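Local coordinates for protein cysteine protease-like VirA (Shigella flexneri, PDB 3EB8) that acts as a secreted virulence effector required for bacterial entry into epithelial cells and for spreading within and between cells, with its proposed tubulin-directed protease activity disputed, at residues Lys18-Phe23 and Ser80-Lys85; Phe87-Val92 and Asn118-Ile123; Ile95-Ser100 and Ala352-Asp357; Glu111-Ala116 and Val316-Ile321; Gln269-Asn274 and Ser309-Asn314. One frame throughout, in Å; residues are numbered along the deposited sequence.

Contacts 2 to 5 all reach the mixed sheet, and contact 1 joins that sheet region to the N-terminal part of the chain. Contact 1 touches contact 2 directly, probably through a hydrogen bond from T121 N to K85 O, and their centres are about 12 Å apart. Contacts 3 and 4 have the closest centres, about 7 Å apart. They share the pairing of strands 348-356 and 315-327. Strand 315-327 also pairs with strand 300-312 of contact 5; the centres of contacts 4 and 5 are about 10 Å apart. K320 of contact 4 reaches C119 O of contact 2. Contact 5 is the most distant from contact 1, about 27 Å between centres, and takes in the end of the tubulin-binding region.

Contact 1 (Lys18-Phe23 and Ser80-Lys85); sequences KLMDSF and SSLPPK
M20 is the first residue of K18-F23 to meet S80-K85. Its CG is anti to the carbonyl carbon, and the chain then bends at chi2 and chi3. This brings the methyl group to the other segment, where M20 CE lies 3.8 Å from L82 CD2. CE also packs against the hydroxyl of S81, whose own hydrogen bond goes to L78 O. D21 follows, and its CA comes obliquely to the CG corner of the P83 ring. The D21 side chain crosses that of P83 obliquely, with D21 OD1 4.1 Å from P83 CB, and OD2 has a long, weak ion pair with K17. The backbone oxygen D21 O accepts from K85 NZ at 3.0 Å. The donor lies nearly on the C=O axis, at 171°. F23 O is the second acceptor, 2.8 Å from K85 NZ, which here sits above the carbonyl plane. F23 CB packs loosely on L82 CD2 at 4.3 Å. The F23 ring leads away to A39, I46 and L48 of the antiparallel sheet. K85 spans the gap with its chain extended beyond CG, and its backbone pairs with T121. The contact therefore joins helix 12-21 to the link that runs from helix 72-81 into the mixed sheet. One ammonium group ties together the carbonyls of D21 and F23. Their partial negative charge would favour the protonated form of K85.

Contact 2 (Phe87-Val92 and Asn118-Ile123); sequences FNLGKV and NCCTSI
This contact is a short parallel strand pairing in the mixed sheet, between strand 86-87 and strand 121-123, extended by the loop that follows F87. F87 is bridged to S122. F87 N donates to T121 O at 2.9 Å, with the donor in the carbonyl plane. I123 N returns a bond to F87 O at 2.7 Å, from above the plane. After this the first chain turns at N88, the centre of an inverse gamma turn, and wraps round S122. The S122 hydroxyl is anti to its backbone N (chi1 178°) and points into the curve of the loop. OG accepts a weak bond from L89 N at 3.3 Å and gives a weak one to K91 O, also 3.3 Å. L89 CB lies against the same hydroxyl. On the F87 side, C120 CB sits at the ring edge, 3.7 Å from F87 CD1. C120 SG is 5.5 Å from the ring centroid, an oblique sulfur-aromatic contact. The F87 side chain also packs on F36 and A37 of strand 35-41. I123 runs its CG1 branch along the backbone of F87, with CD1 3.7 Å from F87 C. N88 crosses I123 at about a right angle and brings ND2 to I123 CB. Further along, V92 packs on I250 and I254 of helix 245-265. Two good backbone bonds set the register. The buried S122 hydroxyl adds two weak ones, which probably help hold the loop against the strand.

Contact 3 (Ile95-Ser100 and Ala352-Asp357); sequences ITAPVS and AIISPD
Strands 95-97 and 352-356 run parallel with axes 4.6 Å apart at closest and 34° between their directions. I95 pairs with I354 and T96 with S355. I95 N donates to I353 O at 2.8 Å, S355 N to I95 O at 2.9 Å, and A97 N to S355 O at 2.8 Å. The last is almost straight, at 177°. Further on the strands separate at P98, the centre of an inverse gamma turn. The chain comes back at V99, whose O accepts a short, bent bond from D357 N. I95, A97 and I354 share one face of the sheet, and A97 CB is 4.4 Å from I354 CG2. Helix 110-118 lies on this face, with T115 touching I95 and A97. The pairing places strand 94-97 beside 348-356. Strand 348-356 is in turn paired antiparallel with strand 315-327, where I354 and I318 are joined by a backbone hydrogen bond. T96 and S355 are on the other face. T96 CG2, anti to the backbone N, meets D357 CB at 3.5 Å, and the two side chains cross obliquely. S355 OG gives a hydrogen bond of 2.7 Å to P356 O on a carbonyl lone pair. It is also hydrogen-bonded to T312 OG1.

Contact 4 (Glu111-Ala116 and Val316-Ile321); sequences EVIETA and VGINKI
K320 NZ is held by two good hydrogen bonds and one weak one, all to backbone oxygens at, or just beyond, the C-terminal end of helix 110-118. A116 O is 2.8 Å from NZ, which lies nearly on the C=O axis at 165°. C119 O is the second acceptor, and I117 O is the weak one. This is a helix packed on a sheet face. The helix segment and strand 316-321 run nearly parallel, with axes 8.3 Å apart and 18° between them. K320 starts with CG anti to the backbone N (chi1 -177°) and stays extended, so the ammonium group reaches the helix end. The C-terminal end of the helix dipole would add to the pull on this charge and favour protonation. The K320 residue is buried, so these carbonyls probably offset much of the cost of burying its charge. Just over one turn of the helix, V112 to A116, meets I318. Its CD1 fits among V112, I113 and A116, at 3.6 Å from V112 CG1 and 3.8 Å from I113 CA. V112 and I318 slide past each other in opposite directions. I318 CG2 touches A116 CB at 4.0 Å. G317 has no side chain, and its CA lies 4.2 Å from V112 CG1. L307 and P108 also touch I318. V112 and T115 continue the packing to A97 of strand 94-97. T115 turns its hydroxyl back along its own helix, so E111 O accepts both T115 N and, at 2.8 Å, T115 OG1.

Contact 5 (Gln269-Asn274 and Ser309-Asn314); sequences QRVINN and SHITCN
This is a surface contact between a loop and a strand. Q269-N274 follows helix 245-265 and leads into strand 274-283, and S309-N314 starts on strand 300-312. Up to N273 the loop belongs to the tubulin-binding region. S309 carries the polar part of the contact. Its OG lies between the backbone N and the carbonyl carbon (chi1 71°), which turns the hydroxyl towards the loop. OG donates to I272 O at 2.8 Å and lies in the carbonyl plane. S309 N donates to N273 O, also 2.8 Å, from above the plane and at 165° about the hydrogen. So one residue takes two successive carbonyls of the loop. A water donates to N273 O at 2.8 Å and to S309 O at 3.1 Å, so N273 O has two donors. The apolar part lies beside this. V271 CG1 and I311 CD1 reach towards each other tip to tip, 3.8 Å apart. V271 CG1 also lies 3.6 Å from S309 OG. The backbone of V271 has a positive phi of 51°. M266 touches both V271 and I311. Helix 245-265 packs against both segments, with R262 on V271 and N258 on I311. The same helix receives the H310 ring, whose NE2 bonds to I254 O. H310 also pairs by its backbone with G317 of strand 315-327.

Contact 1 (Lys18-Phe23 and Ser80-Lys85)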
# COMPACT_ATOMS: atom_id res chain seq x y z
N LYS A 18 -9.43 6.70 17.01
CA LYS A 18 -9.53 8.04 16.42
C LYS A 18 -8.25 8.84 16.69
O LYS A 18 -7.72 9.50 15.81
CB LYS A 18 -10.75 8.77 16.99
CG LYS A 18 -11.65 9.45 15.96
CD LYS A 18 -11.41 10.96 15.88
CE LYS A 18 -12.69 11.74 15.53
NZ LYS A 18 -13.09 11.69 14.09
N LEU A 19 -7.75 8.78 17.92
CA LEU A 19 -6.36 9.14 18.15
C LEU A 19 -5.70 7.98 17.41
O LEU A 19 -6.41 7.12 16.91
CB LEU A 19 -6.04 9.13 19.65
CG LEU A 19 -7.05 9.92 20.51
CD1 LEU A 19 -6.99 9.58 22.01
CD2 LEU A 19 -6.90 11.43 20.30
N MET A 20 -4.39 7.93 17.33
CA MET A 20 -3.74 6.83 16.60
C MET A 20 -3.81 7.09 15.11
O MET A 20 -2.79 7.09 14.43
CB MET A 20 -4.34 5.43 16.89
CG MET A 20 -4.27 4.93 18.33
SD MET A 20 -2.78 5.44 19.20
CE MET A 20 -1.50 4.64 18.23
N ASP A 21 -5.01 7.29 14.58
CA ASP A 21 -5.14 7.64 13.17
C ASP A 21 -4.55 9.04 12.95
O ASP A 21 -3.86 9.29 11.97
CB ASP A 21 -6.60 7.58 12.70
CG ASP A 21 -7.14 6.15 12.64
OD1 ASP A 21 -6.44 5.18 13.05
OD2 ASP A 21 -8.30 6.00 12.17
N SER A 22 -4.83 9.93 13.90
CA SER A 22 -4.22 11.25 14.00
C SER A 22 -2.69 11.23 13.87
O SER A 22 -2.08 12.27 13.59
CB SER A 22 -4.60 11.87 15.35
OG SER A 22 -5.94 12.33 15.33
N PHE A 23 -2.08 10.07 14.08
CA PHE A 23 -0.63 9.97 14.04
C PHE A 23 -0.13 9.97 12.60
O PHE A 23 -0.63 9.23 11.75
CB PHE A 23 -0.13 8.74 14.81
CG PHE A 23 -0.07 8.94 16.29
CD1 PHE A 23 -1.17 8.66 17.09
CD2 PHE A 23 1.08 9.44 16.90
CE1 PHE A 23 -1.13 8.87 18.46
CE2 PHE A 23 1.14 9.64 18.27
CZ PHE A 23 0.03 9.36 19.06
N SER A 80 0.96 -1.95 16.63
CA SER A 80 -0.21 -2.60 16.07
C SER A 80 -1.40 -1.64 16.01
O SER A 80 -2.33 -1.87 15.25
CB SER A 80 -0.56 -3.88 16.84
OG SER A 80 -1.03 -3.57 18.15
N SER A 81 -1.36 -0.57 16.77
CA SER A 81 -2.47 0.36 16.78
C SER A 81 -2.26 1.60 15.90
O SER A 81 -3.17 2.43 15.76
CB SER A 81 -2.80 0.78 18.22
OG SER A 81 -1.79 1.62 18.73
N LEU A 82 -1.07 1.75 15.33
CA LEU A 82 -0.81 2.85 14.39
C LEU A 82 -1.62 2.68 13.09
O LEU A 82 -1.98 1.58 12.71
CB LEU A 82 0.69 2.95 14.07
CG LEU A 82 1.64 3.39 15.19
CD1 LEU A 82 3.07 3.34 14.71
CD2 LEU A 82 1.31 4.78 15.69
N PRO A 83 -1.91 3.78 12.41
CA PRO A 83 -2.64 3.64 11.14
C PRO A 83 -1.74 3.05 10.04
O PRO A 83 -0.52 3.07 10.17
CB PRO A 83 -3.03 5.09 10.78
CG PRO A 83 -2.56 5.94 11.93
CD PRO A 83 -1.54 5.18 12.70
N PRO A 84 -2.35 2.56 8.95
CA PRO A 84 -1.62 2.02 7.80
C PRO A 84 -0.85 3.14 7.08
O PRO A 84 -1.25 3.56 6.00
CB PRO A 84 -2.74 1.51 6.89
CG PRO A 84 -3.91 2.42 7.23
CD PRO A 84 -3.81 2.50 8.73
N LYS A 85 0.23 3.61 7.68
CA LYS A 85 1.07 4.64 7.07
C LYS A 85 2.51 4.17 7.08
O LYS A 85 2.85 3.21 7.77
CB LYS A 85 0.95 5.97 7.82
CG LYS A 85 -0.47 6.49 7.86
CD LYS A 85 -0.56 7.81 8.57
CE LYS A 85 -1.99 8.31 8.55
NZ LYS A 85 -2.20 9.46 9.47

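Contact 2 (Phe87-Val92 and Asn118-Ile123)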
# COMPACT_ATOMS: atom_id res chain seq x y z
N PHE A 87 6.04 4.59 8.28
CA PHE A 87 6.84 5.24 9.30
C PHE A 87 8.30 4.83 9.20
O PHE A 87 8.63 3.73 8.76
CB PHE A 87 6.32 4.90 10.71
CG PHE A 87 4.95 5.42 10.99
CD1 PHE A 87 3.84 4.64 10.74
CD2 PHE A 87 4.77 6.69 11.50
CE1 PHE A 87 2.56 5.12 11.00
CE2 PHE A 87 3.49 7.19 11.76
CZ PHE A 87 2.39 6.40 11.52
N ASN A 88 9.18 5.72 9.63
CA ASN A 88 10.56 5.36 9.75
C ASN A 88 10.80 4.59 11.05
O ASN A 88 11.16 5.18 12.06
CB ASN A 88 11.47 6.58 9.65
CG ASN A 88 12.80 6.25 9.05
OD1 ASN A 88 13.81 6.20 9.75
ND2 ASN A 88 12.80 5.96 7.76
N LEU A 89 10.58 3.28 11.01
CA LEU A 89 10.76 2.45 12.19
C LEU A 89 12.17 1.86 12.25
O LEU A 89 12.60 1.36 13.29
CB LEU A 89 9.71 1.34 12.25
CG LEU A 89 8.27 1.81 12.08
CD1 LEU A 89 7.33 0.63 12.05
CD2 LEU A 89 7.90 2.78 13.18
N GLY A 90 12.89 1.92 11.13
CA GLY A 90 14.25 1.43 11.05
C GLY A 90 14.40 -0.07 11.27
O GLY A 90 15.47 -0.55 11.60
N LYS A 91 13.32 -0.80 11.06
CA LYS A 91 13.31 -2.22 11.32
C LYS A 91 11.97 -2.76 10.85
O LYS A 91 10.93 -2.17 11.14
CB LYS A 91 13.47 -2.49 12.82
CG LYS A 91 13.28 -3.94 13.22
CD LYS A 91 13.36 -4.10 14.72
CE LYS A 91 12.90 -5.47 15.18
NZ LYS A 91 12.72 -5.52 16.67
N VAL A 92 12.00 -3.87 10.12
CA VAL A 92 10.77 -4.48 9.66
C VAL A 92 10.16 -5.27 10.80
O VAL A 92 10.75 -6.24 11.27
CB VAL A 92 11.04 -5.40 8.47
CG1 VAL A 92 9.73 -6.05 7.97
CG2 VAL A 92 11.76 -4.63 7.36
N ASN A 118 -4.53 -3.22 7.08
CA ASN A 118 -4.59 -2.04 7.94
C ASN A 118 -3.35 -1.72 8.80
O ASN A 118 -3.41 -0.83 9.65
CB ASN A 118 -5.84 -2.10 8.80
CG ASN A 118 -7.12 -2.07 7.97
OD1 ASN A 118 -7.94 -2.98 8.04
ND2 ASN A 118 -7.26 -1.03 7.14
N CYS A 119 -2.24 -2.42 8.60
CA CYS A 119 -1.09 -2.18 9.48
C CYS A 119 -0.11 -1.15 8.92
O CYS A 119 0.01 -0.99 7.70
CB CYS A 119 -0.37 -3.49 9.85
SG CYS A 119 0.73 -4.15 8.59
N CYS A 120 0.57 -0.43 9.81
CA CYS A 120 1.59 0.52 9.40
C CYS A 120 2.78 -0.27 8.88
O CYS A 120 2.82 -1.47 9.06
CB CYS A 120 2.03 1.39 10.58
SG CYS A 120 2.94 0.52 11.91
N THR A 121 3.72 0.40 8.23
CA THR A 121 4.91 -0.29 7.72
C THR A 121 6.15 0.57 8.01
O THR A 121 6.02 1.73 8.39
CB THR A 121 4.80 -0.53 6.22
OG1 THR A 121 4.42 0.70 5.58
CG2 THR A 121 3.74 -1.61 5.92
N SER A 122 7.34 -0.01 7.82
CA SER A 122 8.60 0.70 8.08
C SER A 122 9.34 1.05 6.80
O SER A 122 9.59 0.20 5.95
CB SER A 122 9.50 -0.14 8.99
OG SER A 122 10.74 0.50 9.23
N ILE A 123 9.70 2.32 6.66
CA ILE A 123 10.33 2.81 5.45
C ILE A 123 11.75 2.25 5.31
O ILE A 123 12.53 2.28 6.26
CB ILE A 123 10.37 4.35 5.45
CG1 ILE A 123 8.95 4.91 5.37
CG2 ILE A 123 11.24 4.90 4.31
CD1 ILE A 123 8.84 6.35 5.83

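Contact 3 (Ile95-Ser100 and Ala352-Asp357)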
# COMPACT_ATOMS: atom_id res chain seq x y z
N ILE A 95 3.58 -7.92 12.97
CA ILE A 95 2.32 -7.65 13.63
C ILE A 95 1.55 -8.95 13.73
O ILE A 95 1.36 -9.64 12.73
CB ILE A 95 1.46 -6.63 12.83
CG1 ILE A 95 2.28 -5.38 12.49
CG2 ILE A 95 0.17 -6.29 13.57
CD1 ILE A 95 2.93 -4.75 13.69
N THR A 96 1.13 -9.30 14.93
CA THR A 96 0.33 -10.50 15.11
C THR A 96 -1.16 -10.29 14.83
O THR A 96 -1.79 -9.36 15.33
CB THR A 96 0.51 -11.05 16.49
OG1 THR A 96 1.89 -11.34 16.71
CG2 THR A 96 -0.30 -12.34 16.63
N ALA A 97 -1.71 -11.15 13.98
CA ALA A 97 -3.13 -11.12 13.67
C ALA A 97 -3.87 -12.03 14.64
O ALA A 97 -3.29 -12.98 15.18
CB ALA A 97 -3.37 -11.58 12.26
N PRO A 98 -5.15 -11.72 14.88
CA PRO A 98 -5.99 -12.43 15.86
C PRO A 98 -6.50 -13.79 15.35
O PRO A 98 -7.71 -13.97 15.26
CB PRO A 98 -7.20 -11.49 16.04
CG PRO A 98 -6.87 -10.23 15.27
CD PRO A 98 -5.86 -10.60 14.25
N VAL A 99 -5.60 -14.71 15.02
CA VAL A 99 -5.96 -16.08 14.69
C VAL A 99 -4.77 -16.92 15.01
O VAL A 99 -3.65 -16.42 14.99
CB VAL A 99 -6.19 -16.35 13.19
CG1 VAL A 99 -7.65 -16.30 12.83
CG2 VAL A 99 -5.32 -15.43 12.32
N SER A 100 -5.00 -18.19 15.25
CA SER A 100 -3.90 -19.11 15.42
C SER A 100 -3.63 -19.72 14.06
O SER A 100 -4.55 -20.09 13.34
CB SER A 100 -4.23 -20.17 16.48
OG SER A 100 -5.60 -20.50 16.44
N ALA A 352 6.22 -4.62 6.06
CA ALA A 352 5.82 -5.20 7.32
C ALA A 352 5.59 -6.69 7.16
O ALA A 352 5.22 -7.17 6.09
CB ALA A 352 4.56 -4.50 7.90
N ILE A 353 5.80 -7.42 8.24
CA ILE A 353 5.41 -8.81 8.31
C ILE A 353 4.18 -8.95 9.21
O ILE A 353 4.11 -8.37 10.30
CB ILE A 353 6.56 -9.71 8.79
CG1 ILE A 353 7.63 -9.81 7.69
CG2 ILE A 353 6.06 -11.12 9.08
CD1 ILE A 353 8.86 -10.58 8.12
N ILE A 354 3.19 -9.68 8.71
CA ILE A 354 1.97 -9.97 9.43
C ILE A 354 1.92 -11.48 9.66
O ILE A 354 1.96 -12.26 8.71
CB ILE A 354 0.73 -9.47 8.67
CG1 ILE A 354 0.74 -7.94 8.56
CG2 ILE A 354 -0.54 -9.94 9.35
CD1 ILE A 354 1.61 -7.39 7.44
N SER A 355 1.87 -11.88 10.93
CA SER A 355 1.91 -13.29 11.29
C SER A 355 0.61 -13.76 11.94
O SER A 355 0.00 -13.01 12.73
CB SER A 355 3.07 -13.53 12.27
OG SER A 355 3.06 -14.86 12.74
N PRO A 356 0.19 -15.00 11.61
CA PRO A 356 -0.88 -15.64 12.38
C PRO A 356 -0.36 -15.76 13.80
O PRO A 356 0.87 -15.83 13.98
CB PRO A 356 -0.98 -17.04 11.77
CG PRO A 356 -0.22 -17.00 10.51
CD PRO A 356 0.80 -15.92 10.64
N ASP A 357 -1.24 -15.78 14.79
CA ASP A 357 -0.77 -15.99 16.16
C ASP A 357 -0.51 -17.47 16.37
O ASP A 357 -0.67 -18.22 15.42
CB ASP A 357 -1.78 -15.48 17.18
CG ASP A 357 -1.13 -15.22 18.52
OD1 ASP A 357 -0.10 -15.86 18.78
OD2 ASP A 357 -1.63 -14.39 19.29

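Contact 4 (Glu111-Ala116 and Val316-Ile321)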
# COMPACT_ATOMS: atom_id res chain seq x y z
N GLU A 111 -8.15 -12.97 8.89
CA GLU A 111 -7.65 -12.02 9.87
C GLU A 111 -6.25 -11.52 9.51
O GLU A 111 -5.94 -10.35 9.72
CB GLU A 111 -7.65 -12.61 11.28
CG GLU A 111 -9.02 -13.02 11.80
CD GLU A 111 -9.46 -14.39 11.29
OE1 GLU A 111 -8.80 -14.95 10.38
OE2 GLU A 111 -10.47 -14.92 11.80
N VAL A 112 -5.42 -12.40 8.99
CA VAL A 112 -4.08 -12.00 8.57
C VAL A 112 -4.17 -10.99 7.41
O VAL A 112 -3.54 -9.93 7.43
CB VAL A 112 -3.22 -13.24 8.19
CG1 VAL A 112 -2.07 -12.84 7.28
CG2 VAL A 112 -2.71 -13.91 9.44
N ILE A 113 -5.00 -11.31 6.43
CA ILE A 113 -5.25 -10.40 5.31
C ILE A 113 -5.74 -9.06 5.82
O ILE A 113 -5.23 -8.01 5.42
CB ILE A 113 -6.30 -11.00 4.34
CG1 ILE A 113 -5.65 -12.08 3.47
CG2 ILE A 113 -6.90 -9.91 3.46
CD1 ILE A 113 -6.63 -13.14 3.01
N GLU A 114 -6.73 -9.09 6.71
CA GLU A 114 -7.31 -7.87 7.28
C GLU A 114 -6.26 -7.04 8.04
O GLU A 114 -6.13 -5.84 7.81
CB GLU A 114 -8.48 -8.22 8.20
CG GLU A 114 -9.02 -7.06 8.97
CD GLU A 114 -9.84 -6.14 8.11
OE1 GLU A 114 -10.04 -6.46 6.91
OE2 GLU A 114 -10.29 -5.09 8.62
N THR A 115 -5.52 -7.70 8.92
CA THR A 115 -4.45 -7.07 9.66
C THR A 115 -3.41 -6.46 8.72
O THR A 115 -2.98 -5.34 8.93
CB THR A 115 -3.74 -8.07 10.57
OG1 THR A 115 -4.68 -8.63 11.49
CG2 THR A 115 -2.58 -7.39 11.33
N ALA A 116 -3.01 -7.20 7.69
CA ALA A 116 -2.04 -6.69 6.73
C ALA A 116 -2.57 -5.46 6.01
O ALA A 116 -1.84 -4.48 5.80
CB ALA A 116 -1.65 -7.75 5.73
N VAL A 316 0.90 -19.39 7.88
CA VAL A 316 0.94 -18.60 6.66
C VAL A 316 0.64 -17.13 6.95
O VAL A 316 -0.50 -16.75 7.25
CB VAL A 316 -0.06 -19.12 5.61
CG1 VAL A 316 0.15 -18.42 4.27
CG2 VAL A 316 0.09 -20.63 5.45
N GLY A 317 1.68 -16.30 6.87
CA GLY A 317 1.55 -14.87 7.09
C GLY A 317 1.70 -14.11 5.80
O GLY A 317 1.65 -14.69 4.72
N ILE A 318 1.88 -12.80 5.91
CA ILE A 318 2.01 -11.93 4.75
C ILE A 318 3.16 -10.95 4.93
O ILE A 318 3.41 -10.47 6.03
CB ILE A 318 0.71 -11.12 4.51
CG1 ILE A 318 -0.38 -11.99 3.89
CG2 ILE A 318 0.99 -9.93 3.60
CD1 ILE A 318 -1.79 -11.41 4.04
N ASN A 319 3.89 -10.68 3.85
CA ASN A 319 4.85 -9.60 3.84
C ASN A 319 4.25 -8.44 3.06
O ASN A 319 4.21 -8.45 1.83
CB ASN A 319 6.16 -10.07 3.20
CG ASN A 319 7.17 -8.94 3.01
OD1 ASN A 319 7.14 -7.92 3.70
ND2 ASN A 319 8.09 -9.13 2.06
N LYS A 320 3.74 -7.45 3.79
CA LYS A 320 3.22 -6.26 3.15
C LYS A 320 4.35 -5.38 2.63
O LYS A 320 5.21 -4.92 3.38
CB LYS A 320 2.34 -5.47 4.12
CG LYS A 320 1.69 -4.25 3.51
CD LYS A 320 0.88 -3.58 4.59
CE LYS A 320 0.20 -2.33 4.12
NZ LYS A 320 -0.80 -1.92 5.16
N ILE A 321 4.36 -5.15 1.33
CA ILE A 321 5.31 -4.24 0.73
C ILE A 321 4.49 -3.15 0.12
O ILE A 321 3.72 -3.39 -0.80
CB ILE A 321 6.12 -4.93 -0.38
CG1 ILE A 321 6.85 -6.15 0.16
CG2 ILE A 321 7.10 -3.97 -1.01
CD1 ILE A 321 7.66 -6.86 -0.88

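Contact 5 (Gln269-Asn274 and Ser309-Asn314)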
# COMPACT_ATOMS: atom_id res chain seq x y z
N GLN A 269 3.45 -28.62 2.20
CA GLN A 269 2.30 -27.75 1.95
C GLN A 269 2.51 -26.79 0.79
O GLN A 269 3.60 -26.29 0.56
CB GLN A 269 1.93 -26.98 3.22
CG GLN A 269 0.59 -26.28 3.12
CD GLN A 269 -0.57 -27.24 2.99
OE1 GLN A 269 -1.48 -27.03 2.19
NE2 GLN A 269 -0.54 -28.32 3.78
N ARG A 270 1.42 -26.52 0.07
CA ARG A 270 1.44 -25.83 -1.22
C ARG A 270 1.68 -24.32 -1.21
O ARG A 270 2.48 -23.81 -2.00
CB ARG A 270 0.14 -26.14 -1.96
CG ARG A 270 -0.10 -25.34 -3.21
CD ARG A 270 -1.50 -25.61 -3.75
NE ARG A 270 -2.05 -24.45 -4.46
CZ ARG A 270 -2.97 -23.63 -3.95
NH1 ARG A 270 -3.45 -23.85 -2.73
NH2 ARG A 270 -3.42 -22.61 -4.67
N VAL A 271 0.96 -23.60 -0.35
CA VAL A 271 1.10 -22.13 -0.19
C VAL A 271 1.05 -21.24 -1.45
O VAL A 271 1.99 -21.17 -2.24
CB VAL A 271 2.33 -21.72 0.65
CG1 VAL A 271 2.23 -20.25 1.02
CG2 VAL A 271 2.43 -22.59 1.88
N ILE A 272 -0.06 -20.51 -1.58
CA ILE A 272 -0.20 -19.54 -2.66
C ILE A 272 0.89 -18.50 -2.54
O ILE A 272 1.31 -18.17 -1.44
CB ILE A 272 -1.57 -18.82 -2.61
CG1 ILE A 272 -1.65 -17.90 -1.39
CG2 ILE A 272 -2.73 -19.83 -2.58
CD1 ILE A 272 -2.83 -16.96 -1.42
N ASN A 273 1.34 -17.97 -3.67
CA ASN A 273 2.41 -16.99 -3.68
C ASN A 273 2.01 -15.60 -3.15
O ASN A 273 2.73 -15.01 -2.33
CB ASN A 273 2.97 -16.81 -5.09
CG ASN A 273 3.94 -15.64 -5.18
OD1 ASN A 273 3.55 -14.52 -5.53
ND2 ASN A 273 5.19 -15.88 -4.83
N ASN A 274 0.88 -15.09 -3.64
CA ASN A 274 0.47 -13.71 -3.41
C ASN A 274 -1.05 -13.56 -3.31
O ASN A 274 -1.79 -14.34 -3.91
CB ASN A 274 1.01 -12.81 -4.52
CG ASN A 274 0.19 -11.53 -4.70
OD1 ASN A 274 -0.58 -11.41 -5.65
ND2 ASN A 274 0.35 -10.57 -3.78
N SER A 309 2.64 -13.86 0.25
CA SER A 309 2.55 -14.70 1.44
C SER A 309 3.94 -14.88 2.06
O SER A 309 4.95 -14.86 1.35
CB SER A 309 1.97 -16.06 1.07
OG SER A 309 2.93 -16.78 0.32
N HIS A 310 3.99 -15.06 3.38
CA HIS A 310 5.24 -15.21 4.11
C HIS A 310 5.07 -16.24 5.23
O HIS A 310 4.29 -16.01 6.16
CB HIS A 310 5.65 -13.87 4.72
CG HIS A 310 7.04 -13.87 5.29
ND1 HIS A 310 7.31 -13.93 6.64
CD2 HIS A 310 8.25 -13.86 4.67
CE1 HIS A 310 8.61 -13.94 6.83
NE2 HIS A 310 9.21 -13.89 5.65
N ILE A 311 5.79 -17.35 5.16
CA ILE A 311 5.66 -18.35 6.21
C ILE A 311 6.41 -17.90 7.45
O ILE A 311 7.58 -17.54 7.38
CB ILE A 311 6.17 -19.75 5.77
CG1 ILE A 311 5.57 -20.14 4.42
CG2 ILE A 311 5.83 -20.79 6.84
CD1 ILE A 311 4.06 -19.96 4.34
N THR A 312 5.72 -17.90 8.58
CA THR A 312 6.32 -17.56 9.85
C THR A 312 6.33 -18.81 10.70
O THR A 312 5.89 -19.88 10.27
CB THR A 312 5.49 -16.50 10.61
OG1 THR A 312 4.23 -17.07 11.00
CG2 THR A 312 5.25 -15.26 9.72
N CYS A 313 6.84 -18.69 11.92
CA CYS A 313 6.89 -19.82 12.84
C CYS A 313 5.49 -20.21 13.36
O CYS A 313 5.36 -21.18 14.11
CB CYS A 313 7.79 -19.50 14.02
SG CYS A 313 7.16 -18.09 14.88
N ASN A 314 4.47 -19.45 12.98
CA ASN A 314 3.09 -19.75 13.38
C ASN A 314 2.18 -20.21 12.24
O ASN A 314 1.09 -20.72 12.47
CB ASN A 314 2.45 -18.55 14.06
CG ASN A 314 3.09 -18.22 15.39
OD1 ASN A 314 3.83 -19.03 15.95
ND2 ASN A 314 2.78 -17.04 15.92
O HOH W 1 5.43 -15.59 -1.63